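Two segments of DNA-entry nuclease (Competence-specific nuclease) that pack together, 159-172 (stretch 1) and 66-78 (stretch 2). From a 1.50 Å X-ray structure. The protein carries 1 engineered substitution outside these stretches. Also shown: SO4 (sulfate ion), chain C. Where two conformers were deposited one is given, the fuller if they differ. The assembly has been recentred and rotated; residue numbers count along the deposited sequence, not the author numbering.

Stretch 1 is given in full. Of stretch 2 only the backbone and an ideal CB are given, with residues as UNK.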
# COMPACT_ATOMS: atom_id res chain seq x y z
N LEU A 159 -2.26 -12.25 1.96
CA LEU A 159 -1.19 -13.22 1.71
C LEU A 159 -0.17 -13.18 2.84
O LEU A 159 0.32 -14.22 3.30
CB LEU A 159 -0.48 -12.94 0.38
CG LEU A 159 -1.31 -13.11 -0.88
CD1 LEU A 159 -0.45 -12.75 -2.11
CD2 LEU A 159 -1.86 -14.52 -1.00
N VAL A 160 0.18 -11.98 3.29
CA VAL A 160 1.19 -11.81 4.32
C VAL A 160 0.66 -12.32 5.66
O VAL A 160 1.35 -13.04 6.39
CB VAL A 160 1.62 -10.35 4.46
CG1 VAL A 160 2.58 -10.18 5.62
CG2 VAL A 160 2.28 -9.88 3.17
N ARG A 161 -0.58 -11.96 5.96
CA ARG A 161 -1.22 -12.39 7.20
C ARG A 161 -1.29 -13.90 7.27
O ARG A 161 -0.97 -14.50 8.31
CB ARG A 161 -2.63 -11.79 7.24
CG ARG A 161 -3.36 -11.99 8.53
CD ARG A 161 -4.69 -11.25 8.52
NE ARG A 161 -5.61 -11.81 7.54
CZ ARG A 161 -6.03 -11.17 6.46
NH1 ARG A 161 -5.62 -9.92 6.22
NH2 ARG A 161 -6.87 -11.77 5.62
N LYS A 162 -1.70 -14.54 6.18
CA LYS A 162 -1.81 -15.99 6.17
C LYS A 162 -0.44 -16.66 6.35
O LYS A 162 -0.33 -17.68 7.04
CB LYS A 162 -2.52 -16.48 4.91
CG LYS A 162 -4.01 -16.16 4.94
CD LYS A 162 -4.69 -16.44 3.62
CE LYS A 162 -6.17 -16.04 3.70
NZ LYS A 162 -6.91 -16.42 2.46
N ALA A 163 0.60 -16.07 5.77
CA ALA A 163 1.96 -16.57 5.93
C ALA A 163 2.42 -16.48 7.38
O ALA A 163 2.95 -17.44 7.94
CB ALA A 163 2.91 -15.80 5.01
N VAL A 164 2.22 -15.31 7.99
CA VAL A 164 2.59 -15.14 9.39
C VAL A 164 1.82 -16.13 10.26
O VAL A 164 2.37 -16.68 11.22
CB VAL A 164 2.34 -13.68 9.87
CG1 VAL A 164 2.41 -13.59 11.39
CG2 VAL A 164 3.34 -12.73 9.22
N ASP A 165 0.58 -16.40 9.89
CA ASP A 165 -0.27 -17.29 10.68
C ASP A 165 0.16 -18.76 10.53
O ASP A 165 -0.26 -19.62 11.32
CB ASP A 165 -1.74 -17.08 10.32
CG ASP A 165 -2.27 -15.75 10.87
OD1 ASP A 165 -1.56 -15.14 11.69
OD2 ASP A 165 -3.39 -15.33 10.49
N GLN A 166 0.98 -19.02 9.52
CA GLN A 166 1.59 -20.33 9.31
C GLN A 166 3.00 -20.35 9.90
O GLN A 166 3.81 -21.20 9.53
CB GLN A 166 1.64 -20.68 7.83
CG GLN A 166 0.29 -20.92 7.18
CD GLN A 166 0.40 -21.10 5.68
OE1 GLN A 166 1.34 -20.60 5.05
NE2 GLN A 166 -0.56 -21.81 5.10
N ASN A 167 3.28 -19.40 10.78
CA ASN A 167 4.56 -19.30 11.48
C ASN A 167 5.75 -18.91 10.60
O ASN A 167 6.89 -19.26 10.89
CB ASN A 167 4.87 -20.60 12.25
CG ASN A 167 3.79 -20.95 13.24
OD1 ASN A 167 3.35 -20.10 14.01
ND2 ASN A 167 3.34 -22.20 13.23
N LYS A 168 5.47 -18.18 9.53
CA LYS A 168 6.55 -17.69 8.68
C LYS A 168 7.05 -16.32 9.16
O LYS A 168 6.31 -15.57 9.80
CB LYS A 168 6.09 -17.60 7.22
CG LYS A 168 5.63 -18.95 6.68
CD LYS A 168 5.42 -18.90 5.19
CE LYS A 168 4.78 -20.20 4.71
NZ LYS A 168 5.59 -21.39 5.09
N ARG A 169 8.31 -16.04 8.87
CA ARG A 169 8.91 -14.73 9.08
C ARG A 169 8.86 -13.99 7.75
O ARG A 169 9.36 -14.49 6.75
CB ARG A 169 10.37 -14.87 9.52
CG ARG A 169 10.56 -15.38 10.94
CD ARG A 169 10.86 -14.23 11.89
NE ARG A 169 12.19 -13.68 11.66
CZ ARG A 169 12.71 -12.66 12.34
NH1 ARG A 169 12.00 -12.04 13.29
NH2 ARG A 169 13.93 -12.25 12.06
N VAL A 170 8.24 -12.82 7.75
CA VAL A 170 8.04 -12.10 6.49
C VAL A 170 8.68 -10.72 6.55
O VAL A 170 8.30 -9.87 7.35
CB VAL A 170 6.55 -11.98 6.13
CG1 VAL A 170 6.41 -11.27 4.78
CG2 VAL A 170 5.92 -13.36 6.04
N ARG A 171 9.68 -10.51 5.70
CA ARG A 171 10.27 -9.18 5.51
C ARG A 171 9.35 -8.43 4.53
O ARG A 171 8.93 -8.98 3.52
CB ARG A 171 11.69 -9.32 4.96
CG ARG A 171 12.43 -8.02 4.73
CD ARG A 171 12.84 -7.30 6.03
NE ARG A 171 13.65 -6.15 5.66
CZ ARG A 171 13.16 -4.97 5.27
NH1 ARG A 171 11.85 -4.75 5.28
NH2 ARG A 171 13.98 -4.01 4.90
N TYR A 172 9.02 -7.18 4.86
CA TYR A 172 7.92 -6.46 4.21
C TYR A 172 8.31 -5.00 4.02
O TYR A 172 8.89 -4.39 4.93
CB TYR A 172 6.69 -6.54 5.12
CG TYR A 172 5.33 -6.10 4.59
CD1 TYR A 172 4.88 -6.50 3.34
CD2 TYR A 172 4.47 -5.36 5.39
CE1 TYR A 172 3.61 -6.11 2.88
CE2 TYR A 172 3.21 -4.98 4.94
CZ TYR A 172 2.79 -5.36 3.70
OH TYR A 172 1.53 -5.00 3.24
N UNK A 66 8.10 2.45 4.25
CA UNK A 66 7.86 1.73 5.50
C UNK A 66 8.44 0.34 5.39
O UNK A 66 8.30 -0.34 4.36
CB UNK A 66 6.37 1.67 5.83
N UNK A 67 9.08 -0.10 6.46
CA UNK A 67 9.69 -1.43 6.50
C UNK A 67 9.28 -2.21 7.73
O UNK A 67 9.03 -1.63 8.79
CB UNK A 67 11.21 -1.32 6.45
N UNK A 68 9.25 -3.52 7.60
CA UNK A 68 8.93 -4.39 8.73
C UNK A 68 9.58 -5.74 8.59
O UNK A 68 9.89 -6.19 7.48
CB UNK A 68 7.42 -4.56 8.87
N UNK A 69 9.82 -6.37 9.74
CA UNK A 69 10.03 -7.81 9.80
C UNK A 69 8.91 -8.33 10.65
O UNK A 69 8.76 -7.94 11.81
CB UNK A 69 11.40 -8.19 10.36
N UNK A 70 8.08 -9.16 10.03
CA UNK A 70 6.84 -9.61 10.63
C UNK A 70 6.93 -11.05 11.09
O UNK A 70 7.46 -11.91 10.39
CB UNK A 70 5.68 -9.45 9.64
N UNK A 71 6.39 -11.31 12.28
CA UNK A 71 6.22 -12.67 12.76
C UNK A 71 5.13 -12.67 13.83
O UNK A 71 4.51 -11.63 14.10
CB UNK A 71 7.53 -13.23 13.31
N UNK A 72 4.88 -13.83 14.43
CA UNK A 72 3.77 -13.94 15.36
C UNK A 72 3.92 -13.13 16.63
O UNK A 72 2.94 -12.93 17.35
CB UNK A 72 3.57 -15.41 15.73
N UNK A 73 5.13 -12.65 16.92
CA UNK A 73 5.33 -11.83 18.12
C UNK A 73 4.73 -10.43 18.03
O UNK A 73 4.51 -9.79 19.06
CB UNK A 73 6.83 -11.71 18.41
N UNK A 74 4.47 -9.94 16.82
CA UNK A 74 3.86 -8.61 16.67
C UNK A 74 2.52 -8.63 15.94
O UNK A 74 1.87 -7.60 15.80
CB UNK A 74 4.82 -7.69 15.92
N UNK A 75 2.11 -9.82 15.50
CA UNK A 75 0.81 -10.04 14.91
C UNK A 75 -0.29 -9.67 15.90
O UNK A 75 -0.21 -10.00 17.09
CB UNK A 75 0.67 -11.50 14.46
N UNK A 76 -1.31 -8.98 15.41
CA UNK A 76 -2.42 -8.54 16.26
C UNK A 76 -3.73 -9.14 15.77
O UNK A 76 -4.27 -8.74 14.73
CB UNK A 76 -2.51 -7.01 16.28
N UNK A 77 -4.25 -10.10 16.54
CA UNK A 77 -5.49 -10.79 16.20
C UNK A 77 -6.70 -10.06 16.77
O UNK A 77 -7.82 -10.24 16.30
CB UNK A 77 -5.46 -12.23 16.71
N UNK A 78 -6.46 -9.21 17.78
CA UNK A 78 -7.56 -8.58 18.50
C UNK A 78 -7.96 -7.27 17.86
O UNK A 78 -7.23 -6.72 17.03
CB UNK A 78 -7.18 -8.35 19.96
S SO4 C . 15.36 -0.44 3.01
O1 SO4 C . 14.38 0.60 2.74
O2 SO4 C . 16.05 -0.16 4.26
O3 SO4 C . 16.35 -0.51 1.93
O4 SO4 C . 14.70 -1.73 3.13

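Stretch 2 opens as a strand antiparallel to the one that holds Val 170 to Tyr 172, and its side chains alternate between the two faces. At position 66 the ideal CB has nothing of stretch 1 within 5.5 Å, so many residues would do; it is Ala 66.

Position 67 lies beside the guanidinium of Arg 171, its ideal CB 3.7 Å from Arg 171 NH1, with a sulfate beyond. A short acceptor is favoured: Asp, Asn, Ser or Thr. Asn 67 uses both ends of its amide: OD1 accepts from Arg 171 NH1 (2.9 Å) and NH2 (3.0 Å), while ND2 donates to SO4 O1 (3.0 Å), a pairing a carboxylate could not offer.

Position 68 points to the face that carries Tyr 172, and its N and O bond to Tyr 172 O and N whatever the side chain, proline excepted. Small or apolar residues suit; Ala 68 rests its CB 4.3 Å from Tyr 172 CB.

Position 69 turns to the other face, between the long side chains of Arg 169 and Arg 171. A flexible apolar chain could lie along them. Met 69 places CG 3.5 Å from Arg 169 NH1, over one face of that guanidinium, and CE 3.8 Å from Arg 171 CD.

Position 70 faces Val 160, Val 164, Val 170 and Tyr 172, an apolar setting that calls for Leu, Ile, Val or Met. Leu 70 reaches Val 160 CG1 (3.5 Å) and Tyr 172 CD2 (3.8 Å) with CD1.

At 71 the strand has ended and Arg 169 offers positive charge, so Asp or Glu is likely. Asp 71 forms a salt bridge, its OD2 3.0 Å from Arg 169 NH1; its OD1 accepts from the backbone N of 73.

Position 72 lies near Val 164 O and Asn 167 OD1, acceptors that invite Lys or Arg. Arg 72 donates from NH1 to Asn 167 OD1 (3.0 Å).

Positions 73 and 74 have nothing of stretch 1 within 5.5 Å of their ideal CBs, leaving the choice open; they are Thr 73, whose OG1 donates to Asp 71 OD1 (2.6 Å), and Ile 74.

Position 75 points toward stretch 1, past Val 164 CG1 to Asp 165: Arg or Lys. Arg 75 packs its CD 3.9 Å from Val 164 CG1 and grips the carboxylate twice, NE to Asp 165 OD1 (2.8 Å) and NH2 to Asp 165 OD2 (2.9 Å).

Positions 76, 77 and 78 are equally open. Gln 76 and Gln 78 stay clear; Tyr 77 OH donates to Asp 165 OD1 (2.7 Å).

Stretch 2 66-78: ANAMLDRTIRQYQ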
# COMPACT_ATOMS: atom_id res chain seq x y z
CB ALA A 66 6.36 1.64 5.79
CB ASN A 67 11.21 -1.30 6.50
CG ASN A 67 11.77 -1.12 5.11
OD1 ASN A 67 11.80 -2.06 4.31
ND2 ASN A 67 12.24 0.08 4.82
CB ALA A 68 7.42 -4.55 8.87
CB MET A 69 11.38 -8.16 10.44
CG MET A 69 11.54 -9.66 10.72
SD MET A 69 11.57 -10.67 9.21
CE MET A 69 13.10 -10.13 8.49
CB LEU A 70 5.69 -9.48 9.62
CG LEU A 70 5.43 -8.09 9.01
CD1 LEU A 70 4.38 -8.18 7.90
CD2 LEU A 70 5.00 -7.10 10.08
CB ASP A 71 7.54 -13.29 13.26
CG ASP A 71 8.13 -12.58 14.47
OD1 ASP A 71 7.38 -12.04 15.31
OD2 ASP A 71 9.38 -12.57 14.59
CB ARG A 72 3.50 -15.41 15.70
CG ARG A 72 2.75 -16.13 14.60
CD ARG A 72 2.25 -17.48 15.05
NE ARG A 72 0.83 -17.45 15.38
CZ ARG A 72 0.01 -18.49 15.23
NH1 ARG A 72 0.47 -19.63 14.73
NH2 ARG A 72 -1.26 -18.38 15.56
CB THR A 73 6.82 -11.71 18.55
OG1 THR A 73 7.53 -10.88 17.62
CG2 THR A 73 7.48 -13.09 18.64
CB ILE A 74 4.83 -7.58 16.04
CG1 ILE A 74 5.19 -7.96 14.60
CG2 ILE A 74 6.07 -7.43 16.89
CD1 ILE A 74 5.95 -6.85 13.87
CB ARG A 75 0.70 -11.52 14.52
CG ARG A 75 -0.62 -11.94 13.92
CD ARG A 75 -0.76 -11.60 12.43
NE ARG A 75 -1.90 -12.34 11.90
CZ ARG A 75 -3.16 -11.94 11.95
NH1 ARG A 75 -3.48 -10.76 12.47
NH2 ARG A 75 -4.12 -12.73 11.47
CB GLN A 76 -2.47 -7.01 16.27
CG GLN A 76 -3.67 -6.40 16.99
CD GLN A 76 -3.72 -6.71 18.48
OE1 GLN A 76 -3.98 -7.84 18.88
NE2 GLN A 76 -3.48 -5.70 19.30
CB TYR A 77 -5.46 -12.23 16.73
CG TYR A 77 -4.40 -13.09 16.09
CD1 TYR A 77 -4.54 -13.52 14.77
CD2 TYR A 77 -3.28 -13.48 16.80
CE1 TYR A 77 -3.57 -14.32 14.17
CE2 TYR A 77 -2.31 -14.27 16.21
CZ TYR A 77 -2.46 -14.69 14.90
OH TYR A 77 -1.48 -15.47 14.32
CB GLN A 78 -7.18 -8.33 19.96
CG GLN A 78 -6.67 -9.55 20.68
CD GLN A 78 -6.68 -9.36 22.18
OE1 GLN A 78 -5.65 -9.04 22.79
NE2 GLN A 78 -7.84 -9.56 22.79
O HOH W 1 5.45 -16.00 12.31
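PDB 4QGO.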